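Local coordinates for xylan esterase, putative, AXE2C (Cellvibrio japonicus, PDB 2WAA), which removes acetyl groups from acetylated xylan and glucomannan, as a carbohydrate esterase of family 2 that takes part in plant cell wall degradation, at residues A[22-30]-A[204-212]; A[45-56]-A[114-125]. One frame throughout, in Å; residues are numbered along the deposited sequence.

Contact 1 (A[22-30]-A[204-212])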
loop_
_atom_site.group_PDB
_atom_site.type_symbol
_atom_site.label_atom_id
_atom_site.label_comp_id
_atom_site.label_asym_id
_atom_site.label_seq_id
_atom_site.Cartn_x
_atom_site.Cartn_y
_atom_site.Cartn_z
ATOM N N VAL A 22 11.152 -7.980 -2.889
ATOM C CA VAL A 22 10.105 -7.069 -3.304
ATOM C C VAL A 22 8.868 -7.429 -2.524
ATOM O O VAL A 22 8.435 -8.614 -2.509
ATOM C CB VAL A 22 9.785 -7.269 -4.779
ATOM C CG1 VAL A 22 8.591 -6.346 -5.207
ATOM C CG2 VAL A 22 11.053 -6.919 -5.634
ATOM N N MET A 23 8.280 -6.425 -1.904
ATOM C CA MET A 23 6.999 -6.636 -1.220
ATOM C C MET A 23 6.054 -5.582 -1.796
ATOM O O MET A 23 6.361 -4.393 -1.746
ATOM C CB MET A 23 7.161 -6.429 0.297
ATOM C CG MET A 23 5.794 -6.723 1.062
ATOM S SD MET A 23 6.029 -6.383 2.808
ATOM C CE MET A 23 5.971 -4.586 2.908
ATOM N N GLY A 24 4.921 -5.993 -2.361
ATOM C CA GLY A 24 4.002 -5.006 -3.000
ATOM C C GLY A 24 3.933 -5.302 -4.491
ATOM O O GLY A 24 4.794 -6.010 -5.044
ATOM N N ARG A 25 2.904 -4.806 -5.157
ATOM C CA ARG A 25 2.754 -5.077 -6.577
ATOM C C ARG A 25 3.748 -4.353 -7.492
ATOM O O ARG A 25 3.861 -3.115 -7.456
ATOM C CB ARG A 25 1.339 -4.711 -7.012
ATOM C CG ARG A 25 0.309 -5.628 -6.334
ATOM C CD ARG A 25 -1.104 -5.435 -6.930
ATOM N NE ARG A 25 -2.102 -6.265 -6.262
ATOM C CZ ARG A 25 -3.396 -6.287 -6.605
ATOM N NH1 ARG A 25 -3.826 -5.582 -7.625
ATOM N NH2 ARG A 25 -4.261 -7.054 -5.949
ATOM N N THR A 26 4.425 -5.124 -8.338
ATOM C CA THR A 26 5.329 -4.550 -9.337
ATOM C C THR A 26 5.055 -5.176 -10.720
ATOM O O THR A 26 4.621 -6.335 -10.819
ATOM C CB THR A 26 6.817 -4.801 -8.965
ATOM O OG1 THR A 26 7.068 -6.226 -8.906
ATOM C CG2 THR A 26 7.149 -4.135 -7.611
ATOM N N HIS A 27 5.325 -4.412 -11.779
ATOM C CA HIS A 27 5.249 -4.923 -13.145
ATOM C C HIS A 27 6.695 -5.145 -13.633
ATOM O O HIS A 27 7.534 -4.263 -13.482
ATOM C CB HIS A 27 4.577 -3.915 -14.045
ATOM C CG HIS A 27 4.409 -4.431 -15.440
ATOM N ND1 HIS A 27 3.478 -5.393 -15.752
ATOM C CD2 HIS A 27 5.112 -4.192 -16.575
ATOM C CE1 HIS A 27 3.578 -5.693 -17.042
ATOM N NE2 HIS A 27 4.560 -4.978 -17.562
ATOM N N ILE A 28 6.983 -6.341 -14.150
ATOM C CA ILE A 28 8.333 -6.662 -14.588
ATOM C C ILE A 28 8.412 -6.323 -16.075
ATOM O O ILE A 28 7.658 -6.913 -16.906
ATOM C CB ILE A 28 8.626 -8.140 -14.419
ATOM C CG1 ILE A 28 8.458 -8.540 -12.943
ATOM C CG2 ILE A 28 10.085 -8.464 -14.902
ATOM C CD1 ILE A 28 8.621 -10.062 -12.730
ATOM N N ASN A 29 9.226 -5.317 -16.409
ATOM C CA ASN A 29 9.360 -4.916 -17.817
ATOM C C ASN A 29 10.309 -5.802 -18.606
ATOM O O ASN A 29 11.061 -6.573 -18.037
ATOM C CB ASN A 29 9.811 -3.469 -17.948
ATOM C CG ASN A 29 8.864 -2.521 -17.270
ATOM O OD1 ASN A 29 7.680 -2.467 -17.608
ATOM N ND2 ASN A 29 9.368 -1.769 -16.315
ATOM N N ASP A 30 10.301 -5.660 -19.932
ATOM C CA ASP A 30 11.142 -6.548 -20.754
ATOM C C ASP A 30 12.636 -6.320 -20.511
ATOM O O ASP A 30 13.457 -7.241 -20.729
ATOM C CB ASP A 30 10.876 -6.329 -22.243
ATOM C CG ASP A 30 9.507 -6.832 -22.690
ATOM O OD1 ASP A 30 8.840 -7.613 -21.967
ATOM O OD2 ASP A 30 9.103 -6.430 -23.805
ATOM N N ASP A 204 -12.466 -3.034 -9.739
ATOM C CA ASP A 204 -11.702 -2.862 -10.981
ATOM C C ASP A 204 -10.213 -2.741 -10.714
ATOM O O ASP A 204 -9.437 -3.562 -11.202
ATOM C CB ASP A 204 -12.191 -1.627 -11.762
ATOM C CG ASP A 204 -13.676 -1.713 -12.042
ATOM O OD1 ASP A 204 -14.075 -2.678 -12.680
ATOM O OD2 ASP A 204 -14.454 -0.870 -11.598
ATOM N N PHE A 205 -9.810 -1.772 -9.894
ATOM C CA PHE A 205 -8.355 -1.595 -9.709
ATOM C C PHE A 205 -7.720 -2.679 -8.872
ATOM O O PHE A 205 -6.507 -2.858 -8.923
ATOM C CB PHE A 205 -7.926 -0.160 -9.271
ATOM C CG PHE A 205 -8.379 0.238 -7.868
ATOM C CD1 PHE A 205 -7.698 -0.215 -6.723
ATOM C CD2 PHE A 205 -9.466 1.117 -7.702
ATOM C CE1 PHE A 205 -8.138 0.173 -5.422
ATOM C CE2 PHE A 205 -9.913 1.508 -6.408
ATOM C CZ PHE A 205 -9.225 1.037 -5.270
ATOM N N TYR A 206 -8.519 -3.406 -8.105
ATOM C CA TYR A 206 -8.014 -4.569 -7.383
ATOM C C TYR A 206 -7.386 -5.585 -8.369
ATOM O O TYR A 206 -6.552 -6.409 -7.985
ATOM C CB TYR A 206 -9.154 -5.229 -6.617
ATOM C CG TYR A 206 -8.958 -6.703 -6.357
ATOM C CD1 TYR A 206 -8.166 -7.146 -5.320
ATOM C CD2 TYR A 206 -9.621 -7.645 -7.136
ATOM C CE1 TYR A 206 -8.019 -8.542 -5.055
ATOM C CE2 TYR A 206 -9.482 -9.021 -6.902
ATOM C CZ TYR A 206 -8.673 -9.453 -5.860
ATOM O OH TYR A 206 -8.549 -10.814 -5.638
ATOM N N GLN A 207 -7.803 -5.518 -9.641
ATOM C CA GLN A 207 -7.276 -6.433 -10.645
ATOM C C GLN A 207 -5.979 -5.964 -11.295
ATOM O O GLN A 207 -5.381 -6.724 -12.054
ATOM C CB GLN A 207 -8.315 -6.667 -11.787
ATOM C CG GLN A 207 -9.654 -7.339 -11.331
ATOM C CD GLN A 207 -9.541 -8.813 -10.822
ATOM O OE1 GLN A 207 -8.455 -9.454 -10.823
ATOM N NE2 GLN A 207 -10.692 -9.353 -10.333
ATOM N N PHE A 208 -5.538 -4.739 -11.014
ATOM C CA PHE A 208 -4.453 -4.140 -11.799
ATOM C C PHE A 208 -3.155 -4.174 -11.050
ATOM O O PHE A 208 -3.110 -3.917 -9.848
ATOM C CB PHE A 208 -4.778 -2.660 -12.058
ATOM C CG PHE A 208 -6.054 -2.430 -12.834
ATOM C CD1 PHE A 208 -6.519 -3.402 -13.713
ATOM C CD2 PHE A 208 -6.721 -1.217 -12.731
ATOM C CE1 PHE A 208 -7.682 -3.167 -14.466
ATOM C CE2 PHE A 208 -7.895 -0.988 -13.478
ATOM C CZ PHE A 208 -8.350 -1.940 -14.330
ATOM N N THR A 209 -2.060 -4.428 -11.752
ATOM C CA THR A 209 -0.784 -4.346 -11.060
ATOM C C THR A 209 -0.451 -2.900 -10.684
ATOM O O THR A 209 0.154 -2.609 -9.621
ATOM C CB THR A 209 0.313 -4.865 -11.998
ATOM O OG1 THR A 209 0.037 -6.244 -12.283
ATOM C CG2 THR A 209 1.699 -4.738 -11.353
ATOM N N LEU A 210 -0.764 -1.995 -11.611
ATOM C CA LEU A 210 -0.629 -0.553 -11.370
ATOM C C LEU A 210 -1.471 0.141 -12.427
ATOM O O LEU A 210 -1.836 -0.496 -13.403
ATOM C CB LEU A 210 0.834 -0.123 -11.536
ATOM C CG LEU A 210 1.567 -0.529 -12.853
ATOM C CD1 LEU A 210 1.074 0.220 -14.082
ATOM C CD2 LEU A 210 3.097 -0.313 -12.715
ATOM N N GLY A 211 -1.758 1.431 -12.262
ATOM C CA GLY A 211 -2.492 2.174 -13.281
ATOM C C GLY A 211 -3.969 1.852 -13.294
ATOM O O GLY A 211 -4.417 0.953 -12.595
ATOM N N ASP A 212 -4.765 2.551 -14.092
ATOM C CA ASP A 212 -6.137 2.063 -14.195
ATOM C C ASP A 212 -6.792 2.236 -15.557
ATOM O O ASP A 212 -8.050 2.197 -15.661
ATOM C CB ASP A 212 -7.044 2.670 -13.112
ATOM C CG ASP A 212 -7.266 4.141 -13.323
ATOM O OD1 ASP A 212 -6.522 4.749 -14.133
ATOM O OD2 ASP A 212 -8.172 4.674 -12.690
HETATM O O HOH W 1 2.038 -1.174 -8.112
HETATM O O HOH W 2 1.941 -7.081 -14.053
#
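R25 reaches from the loop between strands 21-23 and 27-28 of the N-terminal β domain to the backbone of 206-209, so the contact joins that domain to the SGNH-type esterase domain. Its CB lies 3.6 Å from T209 O. With CG anti to the carbonyl carbon (chi1 -65°) and the chain extended as far as NE, CD passes near the carbonyls of F208 and T209 and brings the guanidinium up against the type I turn F205 to F208. There R25 NH1 donates to Y206 O and to F208 O, each at 2.9 Å. R25 NH2 adds a bond of 3.1 Å to Y206 O, so the guanidinium grips that oxygen end-on with both nitrogens. Both oxygens lie close to the guanidinium plane, though NH1 stands well above either carbonyl plane. The three bonds fix the rotation of the group, and W219 adds a cation-pi contact. The Y206 ring, 56° from the guanidinium plane, comes within 4.0 Å of R25 NH2 through CD1, while its OH bonds to H263. T209 packs CG2 3.4 Å from T26 O, and L210 CD2 touches H27 CB. Two waters bridge the segments: one donates to both R25 O and T209 O, and the other, in the plane of the H27 ring, joins ND1 to T209 OG1, 2.7 Å from that hydroxyl.

Contact 2 (A[45-56]-A[114-125])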
loop_
_atom_site.group_PDB
_atom_site.type_symbol
_atom_site.label_atom_id
_atom_site.label_comp_id
_atom_site.label_asym_id
_atom_site.label_seq_id
_atom_site.Cartn_x
_atom_site.Cartn_y
_atom_site.Cartn_z
ATOM N N THR A 45 17.600 -4.851 -0.198
ATOM C CA THR A 45 18.772 -5.639 -0.579
ATOM C C THR A 45 19.750 -5.508 0.600
ATOM O O THR A 45 19.734 -4.519 1.355
ATOM C CB THR A 45 19.419 -5.143 -1.903
ATOM O OG1 THR A 45 20.600 -5.897 -2.190
ATOM C CG2 THR A 45 19.856 -3.661 -1.800
ATOM N N ILE A 46 20.608 -6.508 0.743
ATOM C CA ILE A 46 21.689 -6.427 1.758
ATOM C C ILE A 46 22.972 -6.600 0.938
ATOM O O ILE A 46 23.035 -7.461 0.054
ATOM C CB ILE A 46 21.592 -7.559 2.760
ATOM C CG1 ILE A 46 20.322 -7.421 3.624
ATOM C CG2 ILE A 46 22.756 -7.516 3.721
ATOM C CD1 ILE A 46 19.835 -8.732 4.153
ATOM N N VAL A 47 23.954 -5.749 1.158
ATOM C CA VAL A 47 25.146 -5.761 0.294
ATOM C C VAL A 47 26.426 -5.674 1.100
ATOM O O VAL A 47 26.402 -5.236 2.243
ATOM C CB VAL A 47 25.164 -4.544 -0.684
ATOM C CG1 VAL A 47 24.006 -4.660 -1.700
ATOM C CG2 VAL A 47 25.117 -3.175 0.068
ATOM N N ALA A 48 27.542 -6.048 0.492
ATOM C CA ALA A 48 28.873 -5.828 1.124
ATOM C C ALA A 48 29.585 -4.855 0.194
ATOM O O ALA A 48 29.903 -5.209 -0.934
ATOM C CB ALA A 48 29.641 -7.159 1.253
ATOM N N GLY A 49 29.776 -3.615 0.632
ATOM C CA GLY A 49 30.407 -2.602 -0.191
ATOM C C GLY A 49 30.368 -1.206 0.396
ATOM O O GLY A 49 29.888 -0.995 1.521
ATOM N N SER A 50 30.859 -0.239 -0.376
ATOM C CA SER A 50 31.038 1.133 0.080
ATOM C C SER A 50 30.059 2.130 -0.561
ATOM O O SER A 50 29.922 3.233 -0.059
ATOM C CB SER A 50 32.489 1.586 -0.208
ATOM O OG SER A 50 32.741 1.618 -1.642
ATOM N N ARG A 51 29.429 1.771 -1.683
ATOM C CA ARG A 51 28.508 2.694 -2.336
ATOM C C ARG A 51 27.464 1.891 -3.099
ATOM O O ARG A 51 27.764 0.812 -3.676
ATOM C CB ARG A 51 29.246 3.658 -3.311
ATOM C CG ARG A 51 28.365 4.775 -3.860
ATOM C CD ARG A 51 29.165 5.814 -4.708
ATOM N NE ARG A 51 28.332 6.980 -4.966
ATOM C CZ ARG A 51 28.038 7.429 -6.181
ATOM N NH1 ARG A 51 28.557 6.843 -7.250
ATOM N NH2 ARG A 51 27.225 8.470 -6.331
ATOM N N LEU A 52 26.227 2.384 -3.071
ATOM C CA LEU A 52 25.143 1.751 -3.835
ATOM C C LEU A 52 24.297 2.842 -4.474
ATOM O O LEU A 52 23.903 3.827 -3.808
ATOM C CB LEU A 52 24.300 0.844 -2.936
ATOM C CG LEU A 52 23.191 0.031 -3.650
ATOM C CD1 LEU A 52 23.795 -1.088 -4.539
ATOM C CD2 LEU A 52 22.248 -0.574 -2.567
ATOM N N THR A 53 24.074 2.725 -5.791
ATOM C CA THR A 53 23.248 3.683 -6.516
ATOM C C THR A 53 22.146 2.929 -7.253
ATOM O O THR A 53 22.281 1.743 -7.548
ATOM C CB THR A 53 24.024 4.579 -7.558
ATOM O OG1 THR A 53 24.530 3.749 -8.623
ATOM C CG2 THR A 53 25.183 5.328 -6.889
ATOM N N ALA A 54 21.078 3.646 -7.569
ATOM C CA ALA A 54 19.980 3.080 -8.349
ATOM C C ALA A 54 19.616 4.010 -9.498
ATOM O O ALA A 54 19.630 5.231 -9.335
ATOM C CB ALA A 54 18.794 2.940 -7.447
ATOM N N GLU A 55 19.243 3.431 -10.638
ATOM C CA GLU A 55 18.710 4.225 -11.746
ATOM C C GLU A 55 17.178 4.244 -11.595
ATOM O O GLU A 55 16.539 3.164 -11.654
ATOM C CB GLU A 55 19.082 3.572 -13.072
ATOM C CG GLU A 55 20.603 3.629 -13.333
ATOM C CD GLU A 55 21.148 5.036 -13.248
ATOM O OE1 GLU A 55 20.571 5.932 -13.889
ATOM O OE2 GLU A 55 22.191 5.237 -12.589
ATOM N N MET A 56 16.603 5.416 -11.386
ATOM C CA MET A 56 15.168 5.503 -11.151
ATOM C C MET A 56 14.557 6.617 -11.968
ATOM O O MET A 56 15.259 7.479 -12.482
ATOM C CB MET A 56 14.870 5.749 -9.661
ATOM C CG MET A 56 15.588 4.750 -8.771
ATOM S SD MET A 56 15.039 4.854 -7.061
ATOM C CE MET A 56 13.435 4.040 -7.187
ATOM N N LEU A 114 12.313 1.360 -11.108
ATOM C CA LEU A 114 13.678 1.134 -10.682
ATOM C C LEU A 114 14.248 0.282 -11.789
ATOM O O LEU A 114 13.692 -0.783 -12.095
ATOM C CB LEU A 114 13.701 0.343 -9.371
ATOM C CG LEU A 114 15.102 -0.170 -9.031
ATOM C CD1 LEU A 114 16.059 0.988 -8.852
ATOM C CD2 LEU A 114 15.019 -1.053 -7.750
ATOM N N LYS A 115 15.335 0.725 -12.421
ATOM C CA LYS A 115 15.898 -0.059 -13.556
ATOM C C LYS A 115 17.006 -1.032 -13.141
ATOM O O LYS A 115 17.018 -2.201 -13.548
ATOM C CB LYS A 115 16.454 0.879 -14.638
ATOM C CG LYS A 115 15.362 1.759 -15.197
ATOM C CD LYS A 115 15.834 2.516 -16.454
ATOM C CE LYS A 115 14.657 3.260 -17.112
ATOM N NZ LYS A 115 15.110 4.053 -18.305
ATOM N N GLN A 116 17.945 -0.530 -12.345
ATOM C CA GLN A 116 19.118 -1.375 -11.987
ATOM C C GLN A 116 19.837 -0.721 -10.821
ATOM O O GLN A 116 19.586 0.452 -10.528
ATOM C CB GLN A 116 20.048 -1.611 -13.220
ATOM C CG GLN A 116 20.355 -0.392 -13.969
ATOM C CD GLN A 116 21.153 -0.603 -15.322
ATOM O OE1 GLN A 116 21.618 0.379 -15.878
ATOM N NE2 GLN A 116 21.267 -1.827 -15.828
ATOM N N LEU A 117 20.651 -1.497 -10.106
ATOM C CA LEU A 117 21.427 -1.010 -8.956
ATOM C C LEU A 117 22.887 -1.306 -9.240
ATOM O O LEU A 117 23.198 -2.412 -9.743
ATOM C CB LEU A 117 21.053 -1.807 -7.698
ATOM C CG LEU A 117 19.658 -1.770 -7.084
ATOM C CD1 LEU A 117 19.603 -2.650 -5.805
ATOM C CD2 LEU A 117 19.278 -0.303 -6.774
ATOM N N THR A 118 23.768 -0.372 -8.876
ATOM C CA THR A 118 25.208 -0.581 -9.018
ATOM C C THR A 118 25.863 -0.499 -7.615
ATOM O O THR A 118 25.780 0.530 -6.946
ATOM C CB THR A 118 25.852 0.455 -9.921
ATOM O OG1 THR A 118 25.365 0.304 -11.266
ATOM C CG2 THR A 118 27.424 0.266 -9.903
ATOM N N LEU A 119 26.510 -1.594 -7.212
ATOM C CA LEU A 119 27.216 -1.686 -5.938
ATOM C C LEU A 119 28.692 -1.523 -6.224
ATOM O O LEU A 119 29.244 -2.233 -7.098
ATOM C CB LEU A 119 27.025 -3.095 -5.355
ATOM C CG LEU A 119 27.847 -3.398 -4.065
ATOM C CD1 LEU A 119 27.353 -2.536 -2.910
ATOM C CD2 LEU A 119 27.756 -4.931 -3.659
ATOM N N THR A 120 29.335 -0.645 -5.467
ATOM C CA THR A 120 30.788 -0.547 -5.498
ATOM C C THR A 120 31.214 -1.356 -4.284
ATOM O O THR A 120 30.830 -1.027 -3.137
ATOM C CB THR A 120 31.252 0.896 -5.397
ATOM O OG1 THR A 120 30.783 1.620 -6.530
ATOM C CG2 THR A 120 32.807 0.970 -5.384
ATOM N N GLY A 121 31.965 -2.434 -4.486
ATOM C CA GLY A 121 32.222 -3.319 -3.334
ATOM C C GLY A 121 32.435 -4.715 -3.775
ATOM O O GLY A 121 33.025 -4.944 -4.812
ATOM N N THR A 122 31.961 -5.665 -2.989
ATOM C CA THR A 122 32.261 -7.046 -3.307
ATOM C C THR A 122 31.074 -7.799 -3.886
ATOM O O THR A 122 31.176 -8.394 -4.973
ATOM C CB THR A 122 32.886 -7.770 -2.099
ATOM O OG1 THR A 122 32.063 -7.597 -0.962
ATOM C CG2 THR A 122 34.273 -7.197 -1.800
ATOM N N GLN A 123 29.943 -7.771 -3.191
ATOM C CA GLN A 123 28.799 -8.561 -3.636
ATOM C C GLN A 123 27.451 -8.159 -3.025
ATOM O O GLN A 123 27.383 -7.599 -1.913
ATOM C CB GLN A 123 29.031 -10.027 -3.300
ATOM C CG GLN A 123 28.961 -10.272 -1.795
ATOM C CD GLN A 123 29.215 -11.718 -1.429
ATOM O OE1 GLN A 123 28.588 -12.627 -1.974
ATOM N NE2 GLN A 123 30.115 -11.942 -0.484
ATOM N N PHE A 124 26.386 -8.465 -3.758
ATOM C CA PHE A 124 25.071 -8.437 -3.168
ATOM C C PHE A 124 24.953 -9.747 -2.358
ATOM O O PHE A 124 25.209 -10.850 -2.889
ATOM C CB PHE A 124 24.009 -8.428 -4.272
ATOM C CG PHE A 124 23.922 -7.138 -4.995
ATOM C CD1 PHE A 124 23.008 -6.181 -4.570
ATOM C CD2 PHE A 124 24.776 -6.848 -6.069
ATOM C CE1 PHE A 124 22.928 -4.952 -5.203
ATOM C CE2 PHE A 124 24.701 -5.635 -6.729
ATOM C CZ PHE A 124 23.785 -4.675 -6.315
ATOM N N LEU A 125 24.507 -9.637 -1.113
ATOM C CA LEU A 125 24.222 -10.820 -0.290
ATOM C C LEU A 125 22.799 -11.351 -0.590
ATOM O O LEU A 125 22.091 -10.719 -1.362
ATOM C CB LEU A 125 24.443 -10.435 1.170
ATOM C CG LEU A 125 25.907 -9.992 1.456
ATOM C CD1 LEU A 125 25.997 -9.440 2.851
ATOM C CD2 LEU A 125 26.851 -11.167 1.321
HETATM O O HOH W 3 20.304 -8.651 -1.286
#
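Strands 51-56 and 114-119 run antiparallel, their axes 4.7 Å apart at 165°; each chain turns a corner, at 49-50 and 120-122, and on its far side 45-48 pairs with 123-124 in the second sheet of the N-terminal β-sandwich. Two classic β bulges accompany the corner: S50 and R51 both face T120, and T122 and Q123 both face A48. G49 and G121 form a non-hydrogen-bonded pair, CA to CA 3.7 Å, too close for side chains. T53 and T118 exchange both backbone bonds, and T120 N donates to R51 O at 2.8 Å. V47, L52, A54, L117, L119 and F124 fill the buried face. L52 CD1 lies near L119 CA and CB and reaches F124 CZ at 4.0 Å. V47 lies alongside F124, its CG1 3.4 Å from CD1, and its CB meets L119 CD1 at 3.7 Å. T45 OG1 meets the F124 ring edge in plane, 3.4 Å from CD1. The other face is polar: T118 OG1 bonds to T12, and R51 forms a salt bridge with E87. E55 and Q116 lie side by side, carboxylate and amide planes 85° apart, the carboxylate bonding to T85 and Q83. K115 N donates to E55 O at 2.8 Å, nearly straight at 178°.

Contact 2 joins the two sheets of the N-terminal domain where the chain passes from one to the other at its corners, whereas contact 1 joins that domain to the catalytic one. Both are partly buried and both reach the same sheet, in which strands 21-23 and 42-48 are neighbours, yet their centres are 24 Å apart and they do not touch. Contact 2 lies farther from the centre of the chain, about 25 Å against 11 Å. Its 989 Å² of buried surface combines strand pairing with an aliphatic and aromatic face; contact 1, with 301 Å², relies on one arginine, backbone carbonyls and bridging waters between a strand-loop segment and the loop after helix 202-205.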